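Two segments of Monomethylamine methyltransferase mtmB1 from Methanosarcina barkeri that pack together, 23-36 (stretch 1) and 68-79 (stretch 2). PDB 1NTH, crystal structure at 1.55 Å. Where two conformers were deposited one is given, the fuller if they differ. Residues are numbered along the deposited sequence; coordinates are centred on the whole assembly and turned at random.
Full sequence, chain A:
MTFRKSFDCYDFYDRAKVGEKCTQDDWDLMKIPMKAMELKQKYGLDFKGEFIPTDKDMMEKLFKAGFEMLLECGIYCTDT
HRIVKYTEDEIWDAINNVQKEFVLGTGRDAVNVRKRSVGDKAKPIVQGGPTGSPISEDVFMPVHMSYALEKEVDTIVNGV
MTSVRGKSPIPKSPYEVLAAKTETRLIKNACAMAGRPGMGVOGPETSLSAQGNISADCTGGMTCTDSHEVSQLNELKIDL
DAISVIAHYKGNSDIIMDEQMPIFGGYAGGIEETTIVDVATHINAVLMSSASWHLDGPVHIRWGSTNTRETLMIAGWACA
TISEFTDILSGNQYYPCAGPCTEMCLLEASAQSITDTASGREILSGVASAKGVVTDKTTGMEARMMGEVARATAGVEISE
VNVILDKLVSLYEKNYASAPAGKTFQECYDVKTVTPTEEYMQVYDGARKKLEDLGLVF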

ATOM      1  N   THR A  23      -4.767  47.222  17.198  1.00 27.45           N
ATOM      2  CA  THR A  23      -5.847  47.241  16.214  1.00 26.12           C
ATOM      3  C   THR A  23      -5.221  46.967  14.854  1.00 24.14           C
ATOM      4  O   THR A  23      -4.022  47.173  14.669  1.00 23.54           O
ATOM      5  N   GLN A  24      -6.022  46.509  13.900  1.00 24.25           N
ATOM      6  CA  GLN A  24      -5.484  46.215  12.581  1.00 25.03           C
ATOM      7  C   GLN A  24      -5.025  47.493  11.884  1.00 25.10           C
ATOM      8  O   GLN A  24      -4.101  47.463  11.072  1.00 23.15           O
ATOM      9  N   ASP A  25      -5.660  48.616  12.204  1.00 24.14           N
ATOM     10  CA  ASP A  25      -5.259  49.886  11.606  1.00 24.59           C
ATOM     11  C   ASP A  25      -3.907  50.313  12.160  1.00 22.70           C
ATOM     12  O   ASP A  25      -3.088  50.884  11.436  1.00 22.97           O
ATOM     13  N   ASP A  26      -3.669  50.046  13.443  1.00 21.84           N
ATOM     14  CA  ASP A  26      -2.386  50.402  14.045  1.00 23.24           C
ATOM     15  C   ASP A  26      -1.290  49.615  13.345  1.00 22.39           C
ATOM     16  O   ASP A  26      -0.166  50.091  13.194  1.00 21.87           O
ATOM     17  N   TRP A  27      -1.625  48.401  12.922  1.00 21.54           N
ATOM     18  CA  TRP A  27      -0.660  47.550  12.244  1.00 21.03           C
ATOM     19  C   TRP A  27      -0.443  47.977  10.797  1.00 19.81           C
ATOM     20  O   TRP A  27       0.691  48.229  10.385  1.00 20.68           O
ATOM     21  N   ASP A  28      -1.532  48.079  10.040  1.00 19.86           N
ATOM     22  CA  ASP A  28      -1.470  48.438   8.626  1.00 20.43           C
ATOM     23  C   ASP A  28      -1.080  49.870   8.300  1.00 20.87           C
ATOM     24  O   ASP A  28      -0.369  50.115   7.329  1.00 21.34           O
ATOM     25  N   LEU A  29      -1.568  50.809   9.100  1.00 21.65           N
ATOM     26  CA  LEU A  29      -1.321  52.222   8.847  1.00 22.25           C
ATOM     27  C   LEU A  29      -0.206  52.861   9.662  1.00 21.68           C
ATOM     28  O   LEU A  29       0.072  54.053   9.501  1.00 23.14           O
ATOM     29  N   MET A  30       0.440  52.083  10.525  1.00 21.06           N
ATOM     30  CA  MET A  30       1.510  52.623  11.348  1.00 21.90           C
ATOM     31  C   MET A  30       2.724  51.713  11.532  1.00 22.16           C
ATOM     32  O   MET A  30       3.794  51.996  11.005  1.00 20.78           O
ATOM     33  N   LYS A  31       2.563  50.619  12.269  1.00 21.78           N
ATOM     34  CA  LYS A  31       3.686  49.730  12.532  1.00 21.07           C
ATOM     35  C   LYS A  31       4.428  49.224  11.294  1.00 20.96           C
ATOM     36  O   LYS A  31       5.650  49.353  11.205  1.00 20.91           O
ATOM     37  N   ILE A  32       3.698  48.664  10.338  1.00 19.73           N
ATOM     38  CA  ILE A  32       4.326  48.150   9.124  1.00 20.43           C
ATOM     39  C   ILE A  32       4.956  49.239   8.255  1.00 19.77           C
ATOM     40  O   ILE A  32       6.147  49.183   7.956  1.00 19.86           O
ATOM     41  N   PRO A  33       4.173  50.250   7.842  1.00 18.90           N
ATOM     42  CA  PRO A  33       4.775  51.296   7.008  1.00 18.56           C
ATOM     43  C   PRO A  33       5.939  52.039   7.671  1.00 18.38           C
ATOM     44  O   PRO A  33       6.904  52.398   7.002  1.00 20.29           O
ATOM     45  N   MET A  34       5.859  52.264   8.980  1.00 18.70           N
ATOM     46  CA  MET A  34       6.938  52.954   9.681  1.00 18.84           C
ATOM     47  C   MET A  34       8.234  52.150   9.651  1.00 19.61           C
ATOM     48  O   MET A  34       9.302  52.684   9.350  1.00 18.61           O
ATOM     49  N   LYS A  35       8.144  50.861   9.962  1.00 19.75           N
ATOM     50  CA  LYS A  35       9.340  50.031   9.979  1.00 19.74           C
ATOM     51  C   LYS A  35       9.961  49.850   8.597  1.00 18.16           C
ATOM     52  O   LYS A  35      11.184  49.875   8.454  1.00 20.05           O
ATOM     53  N   ALA A  36       9.129  49.670   7.579  1.00 17.95           N
ATOM     54  CA  ALA A  36       9.646  49.488   6.225  1.00 19.14           C
ATOM     55  C   ALA A  36      10.370  50.760   5.792  1.00 20.35           C
ATOM     56  O   ALA A  36      11.447  50.708   5.200  1.00 19.50           O
ATOM     57  N   GLU A  68      15.385  42.086   9.929  1.00 19.72           N
ATOM     58  CA  GLU A  68      15.062  43.028  10.997  1.00 20.04           C
ATOM     59  C   GLU A  68      13.585  43.401  11.004  1.00 19.13           C
ATOM     60  O   GLU A  68      12.997  43.617  12.065  1.00 18.68           O
ATOM     61  N   MET A  69      12.982  43.478   9.824  1.00 17.43           N
ATOM     62  CA  MET A  69      11.563  43.791   9.727  1.00 18.50           C
ATOM     63  C   MET A  69      10.771  42.725  10.483  1.00 18.88           C
ATOM     64  O   MET A  69       9.907  43.031  11.306  1.00 19.27           O
ATOM     65  N   LEU A  70      11.066  41.461  10.200  1.00 17.65           N
ATOM     66  CA  LEU A  70      10.361  40.366  10.855  1.00 17.75           C
ATOM     67  C   LEU A  70      10.623  40.337  12.357  1.00 17.10           C
ATOM     68  O   LEU A  70       9.701  40.160  13.153  1.00 18.49           O
ATOM     69  N   LEU A  71      11.881  40.517  12.740  1.00 17.68           N
ATOM     70  CA  LEU A  71      12.266  40.494  14.145  1.00 18.60           C
ATOM     71  C   LEU A  71      11.656  41.616  14.986  1.00 20.03           C
ATOM     72  O   LEU A  71      11.186  41.382  16.102  1.00 19.94           O
ATOM     73  N   GLU A  72      11.658  42.831  14.449  1.00 21.67           N
ATOM     74  CA  GLU A  72      11.141  43.986  15.187  1.00 23.77           C
ATOM     75  C   GLU A  72       9.619  44.136  15.178  1.00 23.82           C
ATOM     76  O   GLU A  72       9.028  44.550  16.177  1.00 24.41           O
ATOM     77  N   CYS A  73       8.983  43.798  14.061  1.00 22.29           N
ATOM     78  CA  CYS A  73       7.532  43.918  13.951  1.00 22.14           C
ATOM     79  C   CYS A  73       6.779  42.718  14.490  1.00 22.39           C
ATOM     80  O   CYS A  73       5.874  42.854  15.314  1.00 21.26           O
ATOM     81  N   GLY A  74       7.157  41.540  14.012  1.00 21.41           N
ATOM     82  CA  GLY A  74       6.474  40.331  14.420  1.00 20.32           C
ATOM     83  C   GLY A  74       5.347  40.085  13.434  1.00 18.25           C
ATOM     84  O   GLY A  74       5.342  40.645  12.332  1.00 19.20           O
ATOM     85  N   ILE A  75       4.382  39.265  13.835  1.00 18.15           N
ATOM     86  CA  ILE A  75       3.250  38.929  12.984  1.00 17.10           C
ATOM     87  C   ILE A  75       1.932  39.246  13.683  1.00 16.03           C
ATOM     88  O   ILE A  75       1.724  38.872  14.836  1.00 18.08           O
ATOM     89  N   TYR A  76       1.041  39.928  12.973  1.00 17.32           N
ATOM     90  CA  TYR A  76      -0.258  40.292  13.519  1.00 18.13           C
ATOM     91  C   TYR A  76      -1.261  39.160  13.304  1.00 18.26           C
ATOM     92  O   TYR A  76      -1.412  38.666  12.184  1.00 19.36           O
ATOM     93  N   CYS A  77      -1.940  38.751  14.371  1.00 19.05           N
ATOM     94  CA  CYS A  77      -2.954  37.704  14.270  1.00 19.96           C
ATOM     95  C   CYS A  77      -4.313  38.396  14.213  1.00 21.31           C
ATOM     96  O   CYS A  77      -4.728  39.043  15.177  1.00 21.58           O
ATOM     97  N   THR A  78      -5.002  38.255  13.087  1.00 22.21           N
ATOM     98  CA  THR A  78      -6.299  38.898  12.891  1.00 23.71           C
ATOM     99  C   THR A  78      -7.418  38.451  13.823  1.00 25.47           C
ATOM    100  O   THR A  78      -8.313  39.237  14.141  1.00 26.34           O
ATOM    101  N   ASP A  79      -7.379  37.203  14.271  1.00 24.71           N
ATOM    102  CA  ASP A  79      -8.431  36.700  15.146  1.00 25.83           C
ATOM    103  C   ASP A  79      -8.308  37.137  16.600  1.00 25.85           C
ATOM    104  O   ASP A  79      -9.317  37.357  17.268  1.00 27.07           O
TER

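The helix of stretch 1 runs roughly antiparallel to stretch 2, at 144° to its helix and 153° to its short strand, so one face of a single helix serves two kinds of partner. No hydrogen bond crosses directly between the stretches; the direct contacts are packing contacts, and the largest shares of covered surface belong to Tyr 76, Trp 27 and Lys 35.

Tyr 76 and Trp 27 point toward each other's stretch, both with chi1 in t. Their rings are near parallel, at 26°, but slid apart with centroids 5.0 Å from each other, so they barely overlap. Each ring instead carries the other's CB over one face. Tyr 76 CB lies 3.4 Å from the centroid of the Trp 27 five-membered ring, almost on its normal, a CH-pi contact over the face. The tyrosine ring then reaches along the helix to its start, where Tyr 76 OH comes within 3.4 Å of Thr 23 C. Tyr 76 OH is also 3.2 Å from Gln 24 N, but the angle there is too poor for a hydrogen bond; the hydroxyl is hydrogen-bonded just outside the stretches. Thr 23 turns its side chain to capping, Thr 23 OG1 accepting from Asp 26 N at 3.0 Å.

The far end of the indole meets the turn between helix and strand. Trp 27 CH2 approaches Cys 73 O at 3.3 Å and Gly 74 O at 3.4 Å, both near the ring plane at its edge. Gly 74 has positive phi, and at its backbone angles a CB would jam against the preceding carbonyl O; this alone calls for glycine. Gly 74 O is buried by the contact without a polar partner anywhere in the model.

Between the aromatic pair and the lysine sits Cys 73, chi1 m, a small knob among Trp 27, Lys 31, Ile 32 and Lys 35. Cys 73 SG is 3.5 Å from Lys 35 CB.

Lys 35 points inward and uses its aliphatic chain as packing material. With chi1 t and chi2 and chi3 both p, the chain bends over stretch 2: Lys 35 CG lies 3.4 Å from Met 69 SD, and Lys 35 CE lies 3.9 Å from Glu 72 CB. Lys 35 NZ donates to water 1 at 3.1 Å, and that water donates to Glu 68 OE2 at 2.7 Å, a bridge between charged groups too far apart to meet directly. Met 69 (t, p, t) starts sideways, but its end comes nearer, placing Met 69 CE 3.8 Å from Ile 32 CD1 and 4.3 Å from Ala 36 CB.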

ATOM      1  CB  THR A  23      -6.570  48.605  16.159  1.00 27.15           C
ATOM      2  OG1 THR A  23      -5.695  49.591  15.598  1.00 28.13           O
ATOM      3  CG2 THR A  23      -6.996  49.040  17.554  1.00 28.07           C
ATOM      4  CB  GLN A  24      -6.511  45.466  11.723  1.00 26.81           C
ATOM      5  CG  GLN A  24      -5.889  44.831  10.481  1.00 30.18           C
ATOM      6  CD  GLN A  24      -6.732  43.717   9.880  1.00 32.14           C
ATOM      7  OE1 GLN A  24      -6.350  43.110   8.879  1.00 31.92           O
ATOM      8  NE2 GLN A  24      -7.880  43.441  10.489  1.00 34.58           N
ATOM      9  CB  ASP A  25      -6.303  50.973  11.882  1.00 27.27           C
ATOM     10  CG  ASP A  25      -7.413  50.993  10.847  1.00 31.20           C
ATOM     11  OD1 ASP A  25      -7.415  50.118   9.958  1.00 32.64           O
ATOM     12  OD2 ASP A  25      -8.283  51.889  10.920  1.00 34.06           O
ATOM     13  CB  ASP A  26      -2.347  50.065  15.540  1.00 26.44           C
ATOM     14  CG  ASP A  26      -3.186  51.011  16.384  1.00 31.67           C
ATOM     15  OD1 ASP A  26      -3.258  52.215  16.059  1.00 29.02           O
ATOM     16  OD2 ASP A  26      -3.758  50.540  17.391  1.00 34.69           O
ATOM     17  CB  TRP A  27      -1.129  46.089  12.294  1.00 19.98           C
ATOM     18  CG  TRP A  27      -0.115  45.101  11.775  1.00 18.65           C
ATOM     19  CD1 TRP A  27      -0.119  44.477  10.557  1.00 19.90           C
ATOM     20  CD2 TRP A  27       1.036  44.612  12.473  1.00 17.72           C
ATOM     21  NE1 TRP A  27       0.960  43.625  10.459  1.00 17.21           N
ATOM     22  CE2 TRP A  27       1.682  43.689  11.619  1.00 18.28           C
ATOM     23  CE3 TRP A  27       1.583  44.863  13.739  1.00 18.54           C
ATOM     24  CZ2 TRP A  27       2.851  43.015  11.994  1.00 18.27           C
ATOM     25  CZ3 TRP A  27       2.747  44.193  14.112  1.00 20.20           C
ATOM     26  CH2 TRP A  27       3.367  43.278  13.238  1.00 20.02           C
ATOM     27  CB  ASP A  28      -2.813  48.190   7.940  1.00 21.07           C
ATOM     28  CG  ASP A  28      -3.315  46.779   8.115  1.00 24.11           C
ATOM     29  OD1 ASP A  28      -2.479  45.858   8.238  1.00 23.85           O
ATOM     30  OD2 ASP A  28      -4.551  46.597   8.113  1.00 24.46           O
ATOM     31  CB  LEU A  29      -2.622  53.000   9.067  1.00 22.38           C
ATOM     32  CG  LEU A  29      -3.864  52.409   8.388  1.00 23.85           C
ATOM     33  CD1 LEU A  29      -5.076  53.275   8.707  1.00 25.21           C
ATOM     34  CD2 LEU A  29      -3.645  52.317   6.884  1.00 24.65           C
ATOM     35  CB  MET A  30       0.953  53.026  12.719  1.00 23.29           C
ATOM     36  CG  MET A  30       1.997  53.549  13.693  1.00 24.63           C
ATOM     37  SD  MET A  30       1.271  54.156  15.234  1.00 27.53           S
ATOM     38  CE  MET A  30       0.923  52.599  16.074  1.00 27.88           C
ATOM     39  CB  LYS A  31       3.229  48.554  13.399  1.00 22.67           C
ATOM     40  CG  LYS A  31       2.816  48.984  14.806  1.00 26.91           C
ATOM     41  CD  LYS A  31       2.405  47.805  15.667  1.00 30.60           C
ATOM     42  CE  LYS A  31       1.953  48.262  17.047  1.00 32.13           C
ATOM     43  NZ  LYS A  31       3.042  48.953  17.786  1.00 34.87           N
ATOM     44  CB  ILE A  32       3.317  47.332   8.282  1.00 20.09           C
ATOM     45  CG1 ILE A  32       2.950  46.046   9.030  1.00 21.34           C
ATOM     46  CG2 ILE A  32       3.904  47.004   6.914  1.00 21.62           C
ATOM     47  CD1 ILE A  32       4.129  45.131   9.292  1.00 21.72           C
ATOM     48  CB  PRO A  33       3.589  52.207   6.679  1.00 18.53           C
ATOM     49  CG  PRO A  33       2.672  52.018   7.849  1.00 20.02           C
ATOM     50  CD  PRO A  33       2.745  50.522   8.079  1.00 19.71           C
ATOM     51  CB  MET A  34       6.559  53.223  11.141  1.00 20.22           C
ATOM     52  CG  MET A  34       5.695  54.456  11.357  1.00 20.48           C
ATOM     53  SD  MET A  34       5.299  54.672  13.102  1.00 23.44           S
ATOM     54  CE  MET A  34       6.839  55.299  13.744  1.00 23.22           C
ATOM     55  CB  LYS A  35       9.033  48.665  10.594  1.00 20.03           C
ATOM     56  CG  LYS A  35      10.271  47.808  10.819  1.00 22.29           C
ATOM     57  CD  LYS A  35      11.261  48.487  11.753  1.00 24.76           C
ATOM     58  CE  LYS A  35      10.684  48.660  13.144  1.00 26.03           C
ATOM     59  NZ  LYS A  35      11.669  49.281  14.068  1.00 28.44           N
ATOM     60  CB  ALA A  36       8.511  49.176   5.265  1.00 17.62           C
ATOM     61  CB  GLU A  68      15.913  44.293  10.851  0.65 22.00           C
ATOM     62  CG  GLU A  68      15.975  45.146  12.111  0.65 24.40           C
ATOM     63  CD  GLU A  68      16.839  46.384  11.941  0.65 26.47           C
ATOM     64  OE1 GLU A  68      17.885  46.298  11.258  0.65 25.95           O
ATOM     65  OE2 GLU A  68      16.478  47.440  12.502  0.65 26.67           O
ATOM     66  CB  MET A  69      11.148  43.797   8.254  0.60 17.86           C
ATOM     67  CG  MET A  69       9.699  44.168   7.986  0.60 18.03           C
ATOM     68  SD  MET A  69       9.398  45.943   8.110  0.60 18.85           S
ATOM     69  CE  MET A  69       7.619  45.986   8.049  0.60 16.82           C
ATOM     70  CB  LEU A  70      10.780  39.029  10.234  1.00 17.49           C
ATOM     71  CG  LEU A  70      10.014  37.796  10.722  1.00 17.83           C
ATOM     72  CD1 LEU A  70       8.528  37.939  10.406  1.00 18.49           C
ATOM     73  CD2 LEU A  70      10.584  36.553  10.042  1.00 18.72           C
ATOM     74  CB  LEU A  71      13.790  40.552  14.266  1.00 18.13           C
ATOM     75  CG  LEU A  71      14.335  40.656  15.694  1.00 19.57           C
ATOM     76  CD1 LEU A  71      13.985  39.400  16.485  1.00 20.50           C
ATOM     77  CD2 LEU A  71      15.839  40.852  15.648  1.00 21.24           C
ATOM     78  CB  GLU A  72      11.778  45.268  14.662  0.70 26.08           C
ATOM     79  CG  GLU A  72      13.281  45.329  14.855  0.70 29.76           C
ATOM     80  CD  GLU A  72      13.687  45.271  16.316  0.70 33.19           C
ATOM     81  OE1 GLU A  72      13.144  46.063  17.114  0.70 34.86           O
ATOM     82  OE2 GLU A  72      14.553  44.440  16.666  0.70 35.11           O
ATOM     83  CB  CYS A  73       7.116  44.114  12.495  1.00 22.88           C
ATOM     84  SG  CYS A  73       7.607  45.688  11.786  1.00 25.67           S
ATOM     85  CB  ILE A  75       3.264  37.422  12.620  1.00 17.05           C
ATOM     86  CG1 ILE A  75       4.564  37.071  11.886  1.00 16.75           C
ATOM     87  CG2 ILE A  75       2.049  37.077  11.777  1.00 16.32           C
ATOM     88  CD1 ILE A  75       4.727  37.749  10.536  1.00 16.99           C
ATOM     89  CB  TYR A  76      -0.779  41.554  12.823  1.00 18.52           C
ATOM     90  CG  TYR A  76      -2.055  42.107  13.420  1.00 20.52           C
ATOM     91  CD1 TYR A  76      -2.034  42.807  14.626  1.00 22.39           C
ATOM     92  CD2 TYR A  76      -3.284  41.917  12.790  1.00 20.73           C
ATOM     93  CE1 TYR A  76      -3.206  43.306  15.191  1.00 23.49           C
ATOM     94  CE2 TYR A  76      -4.465  42.413  13.349  1.00 22.58           C
ATOM     95  CZ  TYR A  76      -4.414  43.105  14.548  1.00 23.47           C
ATOM     96  OH  TYR A  76      -5.573  43.606  15.106  1.00 24.80           O
ATOM     97  CB  CYS A  77      -2.899  36.767  15.476  1.00 22.06           C
ATOM     98  SG  CYS A  77      -4.159  35.455  15.413  1.00 25.64           S
ATOM     99  CB  THR A  78      -6.792  38.718  11.442  1.00 24.91           C
ATOM    100  OG1 THR A  78      -6.877  37.321  11.136  1.00 24.19           O
ATOM    101  CG2 THR A  78      -5.842  39.395  10.466  1.00 25.19           C
ATOM    102  CB  ASP A  79      -8.487  35.174  15.063  1.00 28.38           C
ATOM    103  CG  ASP A  79      -8.878  34.692  13.682  1.00 31.91           C
ATOM    104  OD1 ASP A  79     -10.021  34.963  13.258  1.00 35.38           O
ATOM    105  OD2 ASP A  79      -8.041  34.054  13.015  1.00 33.17           O
TER
HETATM  106  O   HOH W   1      14.753  49.114  13.740  1.00 48.18           O